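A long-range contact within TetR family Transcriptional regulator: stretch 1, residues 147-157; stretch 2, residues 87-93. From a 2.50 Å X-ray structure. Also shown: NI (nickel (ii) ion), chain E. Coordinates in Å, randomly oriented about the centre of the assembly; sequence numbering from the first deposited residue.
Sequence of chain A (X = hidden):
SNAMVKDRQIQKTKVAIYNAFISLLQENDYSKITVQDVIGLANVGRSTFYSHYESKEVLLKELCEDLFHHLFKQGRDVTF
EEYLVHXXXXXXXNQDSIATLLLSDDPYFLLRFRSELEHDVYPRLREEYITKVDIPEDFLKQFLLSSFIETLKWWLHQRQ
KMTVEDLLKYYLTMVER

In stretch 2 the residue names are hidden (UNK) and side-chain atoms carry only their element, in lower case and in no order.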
# COMPACT_ATOMS: atom_id res chain seq x y z
N SER A 147 -0.33 -8.06 -6.44
CA SER A 147 0.30 -7.53 -7.64
C SER A 147 -0.77 -7.07 -8.66
O SER A 147 -0.52 -6.20 -9.51
CB SER A 147 1.22 -8.56 -8.28
OG SER A 147 0.45 -9.47 -9.04
N PHE A 148 -1.95 -7.65 -8.59
CA PHE A 148 -3.03 -7.16 -9.42
C PHE A 148 -3.42 -5.74 -8.96
O PHE A 148 -3.38 -4.80 -9.77
CB PHE A 148 -4.23 -8.10 -9.43
CG PHE A 148 -5.39 -7.59 -10.24
CD1 PHE A 148 -5.44 -7.79 -11.60
CD2 PHE A 148 -6.43 -6.90 -9.62
CE1 PHE A 148 -6.50 -7.33 -12.33
CE2 PHE A 148 -7.49 -6.44 -10.35
CZ PHE A 148 -7.53 -6.65 -11.70
N ILE A 149 -3.75 -5.60 -7.68
CA ILE A 149 -4.11 -4.29 -7.12
C ILE A 149 -3.04 -3.25 -7.39
O ILE A 149 -3.35 -2.12 -7.80
CB ILE A 149 -4.41 -4.31 -5.61
CG1 ILE A 149 -5.48 -5.36 -5.29
CG2 ILE A 149 -4.95 -2.98 -5.17
CD1 ILE A 149 -5.77 -5.47 -3.84
N GLU A 150 -1.78 -3.61 -7.19
CA GLU A 150 -0.69 -2.67 -7.40
C GLU A 150 -0.43 -2.34 -8.88
O GLU A 150 -0.17 -1.19 -9.22
CB GLU A 150 0.59 -3.12 -6.70
CG GLU A 150 1.14 -2.09 -5.73
CD GLU A 150 0.23 -1.87 -4.53
OE1 GLU A 150 -0.23 -2.86 -3.92
OE2 GLU A 150 -0.02 -0.69 -4.20
N THR A 151 -0.49 -3.32 -9.76
CA THR A 151 -0.37 -2.98 -11.18
C THR A 151 -1.40 -1.90 -11.48
O THR A 151 -1.06 -0.84 -12.02
CB THR A 151 -0.57 -4.19 -12.11
OG1 THR A 151 0.56 -5.06 -12.02
CG2 THR A 151 -0.75 -3.75 -13.58
N LEU A 152 -2.64 -2.18 -11.09
CA LEU A 152 -3.80 -1.31 -11.29
C LEU A 152 -3.60 0.13 -10.77
O LEU A 152 -3.73 1.08 -11.54
CB LEU A 152 -5.02 -1.96 -10.65
CG LEU A 152 -6.25 -1.10 -10.51
CD1 LEU A 152 -6.50 -0.40 -11.82
CD2 LEU A 152 -7.44 -1.95 -10.12
N LYS A 153 -3.26 0.29 -9.49
CA LYS A 153 -2.97 1.63 -8.95
C LYS A 153 -1.93 2.36 -9.78
O LYS A 153 -2.06 3.54 -10.07
CB LYS A 153 -2.47 1.57 -7.49
CG LYS A 153 -3.56 1.44 -6.45
CD LYS A 153 -3.01 0.81 -5.18
CE LYS A 153 -3.03 1.78 -3.99
NZ LYS A 153 -1.70 1.82 -3.30
N TRP A 154 -0.86 1.65 -10.15
CA TRP A 154 0.24 2.28 -10.85
C TRP A 154 -0.26 2.85 -12.20
O TRP A 154 0.06 3.98 -12.60
CB TRP A 154 1.41 1.28 -11.00
CG TRP A 154 2.38 1.68 -12.06
CD1 TRP A 154 3.46 2.49 -11.91
CD2 TRP A 154 2.33 1.30 -13.45
NE1 TRP A 154 4.10 2.65 -13.13
CE2 TRP A 154 3.43 1.94 -14.09
CE3 TRP A 154 1.48 0.50 -14.22
CZ2 TRP A 154 3.70 1.79 -15.48
CZ3 TRP A 154 1.75 0.35 -15.63
CH2 TRP A 154 2.85 1.00 -16.23
N TRP A 155 -1.06 2.04 -12.88
CA TRP A 155 -1.62 2.36 -14.19
C TRP A 155 -2.51 3.61 -14.10
O TRP A 155 -2.46 4.49 -14.95
CB TRP A 155 -2.40 1.14 -14.69
CG TRP A 155 -3.11 1.29 -16.01
CD1 TRP A 155 -2.57 1.65 -17.21
CD2 TRP A 155 -4.50 1.03 -16.26
NE1 TRP A 155 -3.53 1.64 -18.18
CE2 TRP A 155 -4.73 1.26 -17.63
CE3 TRP A 155 -5.58 0.62 -15.46
CZ2 TRP A 155 -5.99 1.10 -18.22
CZ3 TRP A 155 -6.82 0.46 -16.05
CH2 TRP A 155 -7.02 0.70 -17.41
N LEU A 156 -3.31 3.68 -13.04
CA LEU A 156 -4.19 4.82 -12.83
C LEU A 156 -3.44 6.14 -12.53
O LEU A 156 -3.95 7.23 -12.82
CB LEU A 156 -5.23 4.50 -11.73
CG LEU A 156 -6.22 3.37 -12.08
CD1 LEU A 156 -7.00 2.88 -10.88
CD2 LEU A 156 -7.21 3.79 -13.17
N HIS A 157 -2.24 6.05 -11.95
CA HIS A 157 -1.43 7.24 -11.70
C HIS A 157 -0.76 7.68 -12.98
O HIS A 157 -0.18 8.76 -13.06
CB HIS A 157 -0.31 6.99 -10.69
CG HIS A 157 -0.76 6.85 -9.27
ND1 HIS A 157 -0.83 5.62 -8.64
CD2 HIS A 157 -1.14 7.77 -8.36
CE1 HIS A 157 -1.25 5.80 -7.39
NE2 HIS A 157 -1.44 7.09 -7.20
N UNK A 87 -13.77 -4.83 -15.90
CA UNK A 87 -13.37 -4.25 -14.63
C UNK A 87 -12.40 -3.10 -14.87
O UNK A 87 -12.64 -1.98 -14.44
c UNK A 87 -13.67 -6.49 -13.57
c UNK A 87 -12.41 -4.69 -12.37
c UNK A 87 -13.36 -7.37 -12.41
c UNK A 87 -12.73 -5.30 -13.71
N UNK A 88 -11.30 -3.38 -15.56
CA UNK A 88 -10.34 -2.34 -15.89
C UNK A 88 -10.99 -1.20 -16.67
O UNK A 88 -10.56 -0.05 -16.56
c UNK A 88 -9.16 -2.92 -16.68
c UNK A 88 -8.17 -3.68 -14.45
c UNK A 88 -7.94 -3.50 -15.96
c UNK A 88 -7.48 -4.82 -16.61
N UNK A 89 -12.02 -1.50 -17.47
CA UNK A 89 -12.67 -0.48 -18.29
C UNK A 89 -13.23 0.61 -17.37
O UNK A 89 -13.02 1.80 -17.60
c UNK A 89 -16.26 -1.58 -20.98
c UNK A 89 -14.91 -1.02 -21.43
c UNK A 89 -13.77 -1.08 -19.15
c UNK A 89 -14.20 -0.20 -20.32
n UNK A 89 -16.79 -2.72 -21.81
N UNK A 90 -13.91 0.18 -16.31
CA UNK A 90 -14.48 1.11 -15.34
C UNK A 90 -13.46 1.97 -14.64
O UNK A 90 -13.72 3.13 -14.34
c UNK A 90 -15.31 0.35 -14.32
n UNK A 90 -18.47 -0.63 -15.86
c UNK A 90 -17.10 -0.72 -15.84
c UNK A 90 -16.68 0.04 -14.80
c UNK A 90 -18.87 0.15 -14.88
n UNK A 90 -17.81 0.59 -14.23
N UNK A 91 -12.29 1.42 -14.38
CA UNK A 91 -11.29 2.19 -13.67
C UNK A 91 -10.74 3.33 -14.54
O UNK A 91 -10.52 4.43 -14.04
c UNK A 91 -11.45 -0.44 -9.25
c UNK A 91 -10.47 1.37 -10.51
c UNK A 91 -10.88 0.82 -9.29
c UNK A 91 -10.63 0.67 -11.71
c UNK A 91 -11.22 -0.59 -11.66
c UNK A 91 -10.21 1.29 -13.03
c UNK A 91 -11.61 -1.16 -10.44
N UNK A 92 -10.58 3.08 -15.84
CA UNK A 92 -9.89 4.06 -16.69
C UNK A 92 -10.71 5.32 -16.99
O UNK A 92 -10.14 6.37 -17.32
c UNK A 92 -9.77 2.79 -20.43
c UNK A 92 -9.33 3.41 -17.98
o UNK A 92 -10.43 2.09 -21.23
c UNK A 92 -10.37 3.06 -19.05
o UNK A 92 -8.65 3.28 -20.72
N UNK A 93 -12.04 5.21 -16.87
CA UNK A 93 -12.94 6.36 -17.00
C UNK A 93 -13.32 6.89 -15.62
O UNK A 93 -13.95 7.96 -15.51
c UNK A 93 -13.58 4.82 -19.83
c UNK A 93 -14.26 4.70 -18.49
c UNK A 93 -14.24 6.00 -17.74
o UNK A 93 -13.23 5.92 -20.26
n UNK A 93 -13.38 3.68 -20.51
NI NI E . -19.91 -1.75 -17.00

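Position 87 carries four carbons, forked at the first, with one arm two carbons long. A fork at CB with unequal arms is isoleucine: Ile87. Its CA-to-CB bond points toward the first helix, yet its nearest approach is Ile87 CG2 to Phe148 CZ, 5.3 Å, so it lies near the contact without closing on it.

Position 88 also has four carbons, but the fork comes at the second, and its CB points sideways. One tip carbon lies 4.1 Å from Phe148 CZ, and the branch carbon lies 4.1 Å from Trp155 CZ3. A fork one carbon further out makes this Leu88, whose CD1 meets Phe148 and whose CG meets Trp155. Its backbone takes part too: Leu88 O sits 3.7 Å from Trp155 CH2, at the edge of the indole and near its plane, while accepting the helical hydrogen bond from the backbone N of position 92.

At position 89, four carbons in a row end in nitrogen: Lys89. It points away from the first helix and is exposed, where a charged amine costs little.

Position 90 has one carbon, then a five-membered ring of three carbons and two nitrogens, which is histidine. His90 is out of reach of the first helix; its NE2 binds the nickel ion at 2.1 Å, with three further ligand atoms from elsewhere in the structure.

Position 91 shows one carbon and a six-carbon ring with no hydroxyl, its CB pointing toward the first helix. Leu152 CD2 sits 4.2 Å from the ring centroid and only 6° off its normal, a CH-pi contact over one face, and a ring carbon lies 3.8 Å from Leu156 CD1. This is Phe91. Leu156 CD2 also reaches Phe91 O at 3.5 Å.

Position 92 has three carbons, the third carrying two oxygens, and its CB packs 3.6 Å from Trp155 CH2. This is Glu92, partly exposed.

Position 93 has three carbons, the third bearing one oxygen and one nitrogen. This amide is Gln93; it is exposed and makes no contact with the first helix.

The contact works by shape rather than polarity: no hydrogen bond crosses it, and 369 Å² is buried in all. The helix axes approach to 10.5 Å and run in broadly the same direction, 33° apart. That spacing is filled by large side chains, Phe148, Leu152, Trp155 and Leu156 from one helix, Leu88 and Phe91 from the other. The rule to read is spacing: positions 88, 91 and 92 recur on one helical face, while Lys89 points away and His90 serves the metal.

Stretch 2, residues 87-93: ILKHFEQ
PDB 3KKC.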